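PDB 4MN7: putative uncharacterized protein Ta0848 from Thermoplasma acidophilum, which probably reduces free methionine-R-sulfoxide to methionine, as a type II member of the GAF-fold free methionine-R-sulfoxide reductases. Local coordinates for residues 4-7 against 8-12. The protein carries 1 engineered substitution. Numbering follows the deposited sequence.
Sequences KEFA and RSQMQ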
loop_
_atom_site.group_PDB
_atom_site.type_symbol
_atom_site.label_atom_id
_atom_site.label_comp_id
_atom_site.label_asym_id
_atom_site.label_seq_id
_atom_site.Cartn_x
_atom_site.Cartn_y
_atom_site.Cartn_z
ATOM N N LYS A 4 -1.856 9.102 7.240
ATOM C CA LYS A 4 -0.414 9.114 7.133
ATOM C C LYS A 4 0.185 7.995 7.903
ATOM O O LYS A 4 1.152 7.380 7.451
ATOM C CB LYS A 4 0.183 10.420 7.636
ATOM C CG LYS A 4 0.004 11.559 6.637
ATOM C CD LYS A 4 1.221 12.486 6.566
ATOM C CE LYS A 4 1.142 13.638 7.514
ATOM N NZ LYS A 4 2.484 14.236 7.671
ATOM N N GLU A 5 -0.314 7.716 9.108
ATOM C CA GLU A 5 0.280 6.625 9.832
ATOM C C GLU A 5 -0.072 5.275 9.188
ATOM O O GLU A 5 0.739 4.390 9.184
ATOM C CB GLU A 5 0.016 6.712 11.346
ATOM C CG GLU A 5 0.705 7.947 11.986
ATOM C CD GLU A 5 2.230 8.185 11.645
ATOM O OE1 GLU A 5 3.099 7.274 11.758
ATOM O OE2 GLU A 5 2.584 9.342 11.302
ATOM N N PHE A 6 -1.264 5.158 8.611
ATOM C CA PHE A 6 -1.627 3.992 7.848
ATOM C C PHE A 6 -0.689 3.841 6.626
ATOM O O PHE A 6 -0.097 2.793 6.430
ATOM C CB PHE A 6 -3.058 4.111 7.345
ATOM C CG PHE A 6 -3.413 3.069 6.337
ATOM C CD1 PHE A 6 -3.592 1.750 6.733
ATOM C CD2 PHE A 6 -3.582 3.383 5.014
ATOM C CE1 PHE A 6 -3.892 0.761 5.808
ATOM C CE2 PHE A 6 -3.944 2.415 4.093
ATOM C CZ PHE A 6 -4.077 1.099 4.478
ATOM N N ALA A 7 -0.483 4.933 5.898
ATOM C CA ALA A 7 0.413 4.920 4.747
ATOM C C ALA A 7 1.807 4.546 5.134
ATOM O O ALA A 7 2.500 3.780 4.411
ATOM C CB ALA A 7 0.396 6.240 3.979
ATOM N N ARG A 8 2.269 5.086 6.253
ATOM C CA ARG A 8 3.641 4.760 6.661
ATOM C C ARG A 8 3.797 3.295 6.997
ATOM O O ARG A 8 4.853 2.716 6.679
ATOM C CB ARG A 8 4.102 5.636 7.841
ATOM C CG ARG A 8 5.543 5.374 8.225
ATOM C CD ARG A 8 5.914 6.000 9.546
ATOM N NE ARG A 8 6.571 7.273 9.251
ATOM C CZ ARG A 8 5.999 8.436 9.380
ATOM N NH1 ARG A 8 4.783 8.500 9.832
ATOM N NH2 ARG A 8 6.653 9.520 9.067
ATOM N N SER A 9 2.763 2.664 7.615
ATOM C CA SER A 9 2.868 1.227 7.895
ATOM C C SER A 9 2.851 0.396 6.585
ATOM O O SER A 9 3.556 -0.611 6.496
ATOM C CB SER A 9 1.847 0.702 8.978
ATOM O OG SER A 9 0.602 0.266 8.472
ATOM N N GLN A 10 2.065 0.812 5.588
ATOM C CA GLN A 10 2.132 0.179 4.247
ATOM C C GLN A 10 3.522 0.266 3.643
ATOM O O GLN A 10 4.058 -0.710 3.165
ATOM C CB GLN A 10 1.133 0.810 3.293
ATOM C CG GLN A 10 -0.306 0.486 3.632
ATOM C CD GLN A 10 -0.609 -1.006 3.457
ATOM O OE1 GLN A 10 -0.515 -1.517 2.351
ATOM N NE2 GLN A 10 -0.950 -1.678 4.525
ATOM N N MET A 11 4.109 1.452 3.646
ATOM C CA MET A 11 5.456 1.652 3.077
ATOM C C MET A 11 6.477 0.816 3.821
ATOM O O MET A 11 7.374 0.188 3.252
ATOM C CB MET A 11 5.861 3.155 3.146
ATOM C CG MET A 11 5.181 4.000 2.101
ATOM S SD MET A 11 5.785 5.720 2.096
ATOM C CE MET A 11 4.569 6.244 3.141
ATOM N N GLN A 12 6.345 0.821 5.122
ATOM C CA GLN A 12 7.201 -0.016 5.961
ATOM C C GLN A 12 7.113 -1.514 5.628
ATOM O O GLN A 12 8.129 -2.204 5.412
ATOM C CB GLN A 12 6.821 0.243 7.416
ATOM C CG GLN A 12 7.901 -0.183 8.363
ATOM C CD GLN A 12 9.137 0.631 8.184
ATOM O OE1 GLN A 12 9.119 1.862 8.162
ATOM N NE2 GLN A 12 10.235 -0.062 8.027
#
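Arg-8 NH1 meets both oxygens of Glu-5, the two side chains lying side by side and pointing the same way, one turn apart on the helix. Their salt bridge uses this single nitrogen: Arg-8 NH1 sits 2.8 Å from Glu-5 OE2, which lies at the guanidinium edge and in its plane, while the bond from Arg-8 NH1 to Glu-5 OE1 is bent and weak. Carboxylate and guanidinium planes are only 15° apart. Arg-8 gets there by running out extended, CG opposite the backbone N (chi1 -177°), then bending at chi3; its NH2 turns to Glu-41 of strand 37-44, so the guanidinium joins two carboxylates. A leucine in place of Arg-8 would probably leave both Glu-5 and Glu-41 without their positive mate and lose one of the polar ties from helix 2-21 to strand 37-44. Further round the helix, Gln-10 CG rests over one face of the Phe-6 ring in a CH-pi contact, 4.2 Å from the centroid. Tyr-17 of the second subunit meets that ring edge-to-face, and Leu-134 of helix 118-136 packs on both residues. Ala-7 CB and Met-11 CE make a looser apolar contact at 4.3 Å, Met-11 also touching Val-135. Regular i to i+4 backbone bonds, among them Gln-10 N to Phe-6 O at 3.1 Å, carry these groups on helix 2-21, the N-terminal helix of the GAF fold, which packs against helix 118-136, strand 37-44 and the second subunit.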